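Local atomic coordinates of carbohydrate binding module E1 (Uncultured bacterium, PDB entry 5KLE), a protein that binds cellopentaose and probably related cellulose-type beta-glucan chains, as a carbohydrate-binding module recovered from a sugar cane soil metagenome. Residues K15-G20 / I31-S36; T46-S51 / A86-N91. All coordinates share one frame; numbering follows the deposited sequence.

Contact 1. Residues K15-G20 / I31-S36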
ATOM      1  N   LYS A  15       9.548   4.521   1.003  1.00  8.80           N
ATOM      2  CA  LYS A  15       9.356   3.801   2.258  1.00  9.31           C
ATOM      3  C   LYS A  15       9.338   2.307   1.976  1.00  9.71           C
ATOM      4  O   LYS A  15       8.970   1.883   0.876  1.00 11.54           O
ATOM      5  CB  LYS A  15       8.041   4.220   2.931  1.00  9.63           C
ATOM      6  CG  LYS A  15       8.025   5.706   3.391  1.00 10.00           C
ATOM      7  CD  LYS A  15       6.680   6.118   3.983  1.00  9.32           C
ATOM      8  CE  LYS A  15       6.807   7.538   4.543  1.00  9.06           C
ATOM      9  NZ  LYS A  15       5.470   8.124   4.992  1.00 12.10           N
ATOM     10  N   THR A  16       9.690   1.506   2.984  1.00  9.54           N
ATOM     11  CA  THR A  16       9.627   0.044   2.897  1.00  9.63           C
ATOM     12  C   THR A  16       8.777  -0.494   4.044  1.00 12.65           C
ATOM     13  O   THR A  16       9.074  -0.224   5.218  1.00 14.38           O
ATOM     14  CB  THR A  16      11.033  -0.565   2.936  1.00 11.04           C
ATOM     15  OG1 THR A  16      11.820  -0.088   1.825  1.00 13.80           O
ATOM     16  CG2 THR A  16      10.960  -2.086   2.862  1.00 13.84           C
ATOM     17  N   ALA A  17       7.731  -1.268   3.705  1.00 11.01           N
ATOM     18  CA  ALA A  17       6.852  -1.833   4.740  1.00 10.87           C
ATOM     19  C   ALA A  17       7.375  -3.191   5.163  1.00 11.80           C
ATOM     20  O   ALA A  17       7.816  -3.998   4.335  1.00 14.42           O
ATOM     21  CB  ALA A  17       5.434  -2.001   4.186  1.00 12.59           C
ATOM     22  N   ALA A  18       7.285  -3.464   6.470  1.00 12.59           N
ATOM     23  CA  ALA A  18       7.530  -4.799   7.011  1.00 12.33           C
ATOM     24  C   ALA A  18       6.210  -5.482   7.333  1.00 11.46           C
ATOM     25  O   ALA A  18       5.257  -4.824   7.774  1.00 13.52           O
ATOM     26  CB  ALA A  18       8.390  -4.731   8.272  1.00 15.84           C
ATOM     27  N   LYS A  19       6.156  -6.800   7.094  1.00 14.94           N
ATOM     28  CA  LYS A  19       4.926  -7.577   7.273  1.00 13.64           C
ATOM     29  C   LYS A  19       4.330  -7.343   8.652  1.00 12.26           C
ATOM     30  O   LYS A  19       4.979  -7.611   9.677  1.00 16.11           O
ATOM     31  CB  LYS A  19       5.230  -9.075   7.076  1.00 12.53           C
ATOM     32  CG  LYS A  19       4.031  -9.991   7.204  1.00 13.93           C
ATOM     33  CD  LYS A  19       4.501 -11.418   6.920  1.00 14.24           C
ATOM     34  CE  LYS A  19       3.359 -12.446   6.868  1.00 17.12           C
ATOM     35  NZ  LYS A  19       2.577 -12.502   8.132  1.00 16.81           N
ATOM     36  N   GLY A  20       3.100  -6.837   8.671  1.00 12.92           N
ATOM     37  CA  GLY A  20       2.351  -6.674   9.904  1.00 13.17           C
ATOM     38  C   GLY A  20       2.712  -5.482  10.761  1.00 13.31           C
ATOM     39  O   GLY A  20       2.127  -5.359  11.842  1.00 15.20           O
ATOM     40  N   ILE A  31       5.495   2.736  -1.654  1.00  8.81           N
ATOM     41  CA  ILE A  31       5.907   1.796  -0.612  1.00  9.74           C
ATOM     42  C   ILE A  31       6.390   0.509  -1.280  1.00 10.01           C
ATOM     43  O   ILE A  31       5.649  -0.100  -2.075  1.00 11.65           O
ATOM     44  CB  ILE A  31       4.718   1.444   0.304  1.00 11.32           C
ATOM     45  CG1 ILE A  31       3.943   2.690   0.736  1.00 17.75           C
ATOM     46  CG2 ILE A  31       5.210   0.574   1.518  1.00 13.81           C
ATOM     47  CD1 ILE A  31       4.743   3.592   1.481  1.00 16.42           C
ATOM     48  N   LYS A  32       7.573   0.021  -0.896  1.00  9.37           N
ATOM     49  CA  LYS A  32       8.025  -1.308  -1.290  1.00  9.55           C
ATOM     50  C   LYS A  32       7.528  -2.307  -0.247  1.00 12.22           C
ATOM     51  O   LYS A  32       7.680  -2.076   0.959  1.00 12.42           O
ATOM     52  CB  LYS A  32       9.553  -1.359  -1.320  1.00  9.47           C
ATOM     53  CG  LYS A  32      10.125  -2.720  -1.739  1.00 11.36           C
ATOM     54  CD  LYS A  32      11.659  -2.751  -1.640  1.00 14.81           C
ATOM     55  CE  LYS A  32      12.214  -4.092  -2.067  1.00 19.95           C
ATOM     56  NZ  LYS A  32      13.715  -3.973  -2.188  1.00 23.14           N
ATOM     57  N   TYR A  33       6.959  -3.423  -0.709  1.00 11.32           N
ATOM     58  CA  TYR A  33       6.556  -4.500   0.200  1.00  9.74           C
ATOM     59  C   TYR A  33       6.809  -5.830  -0.488  1.00 12.42           C
ATOM     60  O   TYR A  33       6.286  -6.061  -1.588  1.00 13.63           O
ATOM     61  CB  TYR A  33       5.063  -4.401   0.556  1.00 11.17           C
ATOM     62  CG  TYR A  33       4.603  -5.496   1.491  1.00 10.91           C
ATOM     63  CD1 TYR A  33       5.115  -5.583   2.781  1.00 12.42           C
ATOM     64  CD2 TYR A  33       3.682  -6.478   1.083  1.00 13.38           C
ATOM     65  CE1 TYR A  33       4.728  -6.611   3.637  1.00 11.58           C
ATOM     66  CE2 TYR A  33       3.269  -7.520   1.956  1.00 14.24           C
ATOM     67  CZ  TYR A  33       3.816  -7.580   3.227  1.00 13.30           C
ATOM     68  OH  TYR A  33       3.449  -8.560   4.136  1.00 13.69           O
ATOM     69  N   ASN A  34       7.543  -6.731   0.179  1.00 13.49           N
ATOM     70  CA  ASN A  34       7.738  -8.075  -0.350  1.00 12.34           C
ATOM     71  C   ASN A  34       6.660  -9.015   0.200  1.00 13.88           C
ATOM     72  O   ASN A  34       6.568  -9.208   1.416  1.00 14.39           O
ATOM     73  CB  ASN A  34       9.141  -8.596  -0.019  1.00 13.38           C
ATOM     74  CG  ASN A  34       9.394  -9.954  -0.616  1.00 15.61           C
ATOM     75  OD1 ASN A  34       9.027 -10.978  -0.028  1.00 19.54           O
ATOM     76  ND2 ASN A  34      10.025  -9.983  -1.793  1.00 18.45           N
ATOM     77  N   LYS A  35       5.844  -9.594  -0.705  1.00 14.47           N
ATOM     78  CA  LYS A  35       4.840 -10.617  -0.367  1.00 13.72           C
ATOM     79  C   LYS A  35       5.392 -11.993  -0.697  1.00 18.89           C
ATOM     80  O   LYS A  35       5.584 -12.341  -1.873  1.00 19.73           O
ATOM     81  CB  LYS A  35       3.519 -10.375  -1.104  1.00 14.69           C
ATOM     82  CG  LYS A  35       2.546 -11.529  -0.849  1.00 17.01           C
ATOM     83  CD  LYS A  35       1.092 -11.186  -1.139  1.00 17.89           C
ATOM     84  CE  LYS A  35       0.788 -11.088  -2.643  1.00 16.23           C
ATOM     85  NZ  LYS A  35       0.627 -12.437  -3.297  1.00 17.24           N
ATOM     86  N   SER A  36       5.657 -12.777   0.342  1.00 17.94           N
ATOM     87  CA  SER A  36       6.295 -14.073   0.150  1.00 21.24           C
ATOM     88  C   SER A  36       5.325 -15.128  -0.388  1.00 22.85           C
ATOM     89  O   SER A  36       5.745 -16.022  -1.131  1.00 22.58           O
ATOM     90  CB  SER A  36       6.954 -14.517   1.462  1.00 21.89           C
ATOM     91  OG  SER A  36       5.980 -14.637   2.469  1.00 38.19           O
TER
HETATM   92  O   HOH W   1       8.897  -5.852   2.609  1.00 18.57           O

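Contact 2. Residues T46-S51 / A86-N91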
ATOM      1  N   THR A  46      -7.168   4.246  11.508  1.00  8.97           N
ATOM      2  CA  THR A  46      -7.167   5.676  11.835  1.00  9.93           C
ATOM      3  C   THR A  46      -8.490   6.363  11.455  1.00  9.18           C
ATOM      4  O   THR A  46      -8.761   7.472  11.932  1.00 11.17           O
ATOM      5  CB  THR A  46      -6.001   6.389  11.096  1.00 10.29           C
ATOM      6  OG1 THR A  46      -4.791   5.609  11.237  1.00 11.04           O
ATOM      7  CG2 THR A  46      -5.732   7.823  11.670  1.00 11.93           C
ATOM      8  N   GLY A  47      -9.287   5.760  10.566  1.00  9.10           N
ATOM      9  CA  GLY A  47     -10.536   6.364  10.122  1.00 10.60           C
ATOM     10  C   GLY A  47     -10.427   7.227   8.887  1.00  9.30           C
ATOM     11  O   GLY A  47     -11.422   7.858   8.485  1.00  9.98           O
ATOM     12  N   VAL A  48      -9.257   7.261   8.258  1.00  8.59           N
ATOM     13  CA  VAL A  48      -8.981   8.103   7.101  1.00  8.79           C
ATOM     14  C   VAL A  48      -9.071   7.233   5.857  1.00  8.66           C
ATOM     15  O   VAL A  48      -8.355   6.248   5.742  1.00 10.21           O
ATOM     16  CB  VAL A  48      -7.583   8.712   7.262  1.00 11.54           C
ATOM     17  CG1 VAL A  48      -7.180   9.468   6.007  1.00 10.97           C
ATOM     18  CG2 VAL A  48      -7.547   9.648   8.455  1.00 10.57           C
ATOM     19  N   ALA A  49      -9.961   7.566   4.928  1.00  9.69           N
ATOM     20  CA  ALA A  49     -10.062   6.775   3.708  1.00 11.31           C
ATOM     21  C   ALA A  49      -8.814   6.928   2.846  1.00 11.10           C
ATOM     22  O   ALA A  49      -8.233   8.016   2.751  1.00 11.99           O
ATOM     23  CB  ALA A  49     -11.261   7.252   2.897  1.00 13.10           C
ATOM     24  N   SER A  50      -8.404   5.832   2.200  1.00  9.38           N
ATOM     25  CA  SER A  50      -7.226   5.855   1.335  1.00  8.65           C
ATOM     26  C   SER A  50      -7.431   5.007   0.081  1.00  9.44           C
ATOM     27  O   SER A  50      -8.318   4.153   0.022  1.00 11.23           O
ATOM     28  CB  SER A  50      -5.969   5.386   2.113  1.00  9.46           C
ATOM     29  OG  SER A  50      -6.133   4.063   2.605  1.00  8.77           O
ATOM     30  N   SER A  51      -6.603   5.252  -0.941  1.00  8.96           N
ATOM     31  CA  SER A  51      -6.636   4.436  -2.155  1.00 10.04           C
ATOM     32  C   SER A  51      -5.223   4.221  -2.685  1.00 10.28           C
ATOM     33  O   SER A  51      -4.326   5.027  -2.429  1.00 10.66           O
ATOM     34  CB  SER A  51      -7.546   5.019  -3.230  1.00 13.96           C
ATOM     35  OG  SER A  51      -7.003   6.194  -3.795  1.00 17.90           O
ATOM     36  N   ALA A  86      -5.448  10.305   0.127  1.00  9.81           N
ATOM     37  CA  ALA A  86      -5.713  10.250   1.568  1.00  9.82           C
ATOM     38  C   ALA A  86      -5.711  11.692   2.064  1.00 14.03           C
ATOM     39  O   ALA A  86      -4.801  12.453   1.710  1.00 14.63           O
ATOM     40  CB  ALA A  86      -4.612   9.455   2.314  1.00 10.49           C
ATOM     41  N   SER A  87      -6.687  12.077   2.901  1.00 12.10           N
ATOM     42  CA  SER A  87      -6.802  13.482   3.296  1.00 13.21           C
ATOM     43  C   SER A  87      -5.733  13.949   4.278  1.00 12.88           C
ATOM     44  O   SER A  87      -5.505  15.170   4.364  1.00 14.34           O
ATOM     45  CB  SER A  87      -8.170  13.796   3.906  1.00 13.50           C
ATOM     46  OG  SER A  87      -8.260  13.232   5.212  1.00 18.83           O
ATOM     47  N   ARG A  88      -5.084  13.038   5.003  1.00 10.12           N
ATOM     48  CA  ARG A  88      -4.134  13.365   6.070  1.00  9.05           C
ATOM     49  C   ARG A  88      -3.315  12.113   6.365  1.00 10.07           C
ATOM     50  O   ARG A  88      -3.672  11.010   5.943  1.00 11.29           O
ATOM     51  CB  ARG A  88      -4.844  13.849   7.340  1.00  9.28           C
ATOM     52  CG  ARG A  88      -5.796  12.806   8.022  1.00  8.45           C
ATOM     53  CD  ARG A  88      -6.606  13.395   9.221  1.00  8.06           C
ATOM     54  NE  ARG A  88      -7.485  14.491   8.742  1.00 10.96           N
ATOM     55  CZ  ARG A  88      -8.808  14.518   8.808  1.00  9.61           C
ATOM     56  NH1 ARG A  88      -9.516  13.564   9.454  1.00  9.28           N
ATOM     57  NH2 ARG A  88      -9.410  15.545   8.226  1.00 11.16           N
ATOM     58  N   SER A  89      -2.192  12.287   7.054  1.00  9.40           N
ATOM     59  CA  SER A  89      -1.378  11.111   7.364  1.00  9.72           C
ATOM     60  C   SER A  89      -2.152  10.125   8.237  1.00  9.04           C
ATOM     61  O   SER A  89      -3.006  10.497   9.061  1.00  9.67           O
ATOM     62  CB  SER A  89      -0.058  11.509   8.039  1.00 11.50           C
ATOM     63  OG  SER A  89      -0.281  12.059   9.355  1.00 12.23           O
ATOM     64  N   PHE A  90      -1.852   8.845   8.053  1.00  9.52           N
ATOM     65  CA  PHE A  90      -2.601   7.804   8.748  1.00  9.42           C
ATOM     66  C   PHE A  90      -1.668   6.628   8.994  1.00  9.47           C
ATOM     67  O   PHE A  90      -0.608   6.522   8.370  1.00 11.41           O
ATOM     68  CB  PHE A  90      -3.859   7.380   7.937  1.00  8.58           C
ATOM     69  CG  PHE A  90      -3.545   6.796   6.559  1.00  8.14           C
ATOM     70  CD1 PHE A  90      -3.168   7.606   5.473  1.00  9.04           C
ATOM     71  CD2 PHE A  90      -3.673   5.456   6.341  1.00 10.04           C
ATOM     72  CE1 PHE A  90      -2.892   7.029   4.203  1.00  9.29           C
ATOM     73  CE2 PHE A  90      -3.410   4.884   5.093  1.00  8.45           C
ATOM     74  CZ  PHE A  90      -3.003   5.657   4.024  1.00  9.75           C
ATOM     75  N   ASN A  91      -2.030   5.738   9.928  1.00  9.23           N
ATOM     76  CA  ASN A  91      -1.185   4.567  10.199  1.00  8.68           C
ATOM     77  C   ASN A  91      -1.749   3.363   9.450  1.00 11.38           C
ATOM     78  O   ASN A  91      -2.928   3.018   9.609  1.00 11.91           O
ATOM     79  CB  ASN A  91      -1.134   4.243  11.692  1.00 10.47           C
ATOM     80  CG  ASN A  91      -0.353   5.255  12.480  1.00 17.97           C
ATOM     81  OD1 ASN A  91       0.568   5.906  11.964  1.00 18.99           O
ATOM     82  ND2 ASN A  91      -0.663   5.347  13.770  1.00 24.90           N
TER
HETATM   83  O   HOH W   2      -9.020  10.505   2.921  1.00 17.64           O

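Contact 1. Residues K15-G20 / I31-S36
A short parallel strand pairing at the edge of the mixed sheet joins Lys15 and Thr16 to Ile31 and Lys32. Lys32 uses both its backbone groups: its N donates to Lys15 O at 2.9 Å, and its O accepts from Ala17 N, which lies almost on the carbonyl axis (C=O...N 172°). Past Ala17 the chains part, and a water bridges them, donating to Ala17 O and accepting from Asn34 N. On the face carrying Lys15, Ile31 splits its branches between two neighbours: CD1 reaches Lys15 CB at 3.7 Å, while CG2 meets Ala17 CB, also at 3.7 Å. Tyr33 CG stands anti to the backbone N (chi1 180°), and the ring lies edge-on to the departing chain, with Ala17 O and Lys19 N at its rim in plane, Ala17 O 3.5 Å from Tyr33 CD1. Lys19 CG rests 3.4 Å from Tyr33 OH. That hydroxyl is hydrogen-bonded to Asn96, and Lys19 NZ forms a salt bridge with Asp95, so both polar ends are tied to strand 90-96. Phe94 and Phe23, from the other sheet, pack on Ala17 and Ile31. A parallel edge pairing whose chain leaves toward the opposite sheet, where Gly20 bonds to Phe94, fits a beta-sandwich.

Contact 2. Residues T46-S51 / A86-N91
Phe90 takes chi1 61°, which sets CG between its backbone N and carbonyl carbon; the ring beyond it meets Ser50, whose CB lies 3.5 Å from Phe90 CZ. In Thr46, chi1 of -46° puts OG1 beside the backbone N, and Asn91 N donates to Thr46 OG1 at 3.1 Å, fairly straight (163° at the hydrogen). Thr46 CB also touches Phe90 CB at 3.9 Å, the two side chains crossing at about a right angle. Between these ends sits the buried Val48: its CB packs on Phe90 CB at 4.0 Å, and its CG2 meets the aliphatic part of Arg88, 3.6 Å from Arg88 CG. An alanine in place of Phe90 would probably open a gap beside Ser50 CB and leave that serine without its main apolar neighbour across the contact. A water links the loops, donating to Ala49 O at 2.6 Å and accepting from Ser87 N. Ser50 OG is hydrogen-bonded to Tyr52 OH. The 46-51 chain leads into strand 50-54 of the mixed sheet, whereas 86-91 carries strand 77-86 of that sheet over into strand 90-96 of the four-stranded sheet, where the backbone of Phe90 is hydrogen-bonded to that of Ala25 in strand 23-25.

Overall arrangement
Contact 1 closes before contact 2 opens along the chain, and the two lie on opposite sides of the molecule's centre, their centres 18 Å apart and their nearest atoms about 7 Å. Both reach the mixed five-stranded sheet, in which strand 77-86 lies between 30-35 of contact 1 and 50-54 of contact 2. Both also involve strand 90-96 of the second sheet, which packs against contact 1 and begins within contact 2. The two sheets are thus joined at two separate places. Cellopentaose is bound nearby: one side chain of each contact, Lys19 and Asn91, comes within about 7 and 6 Å of a bound glucose without being among the pocket residues, which include Glu22 and Trp97.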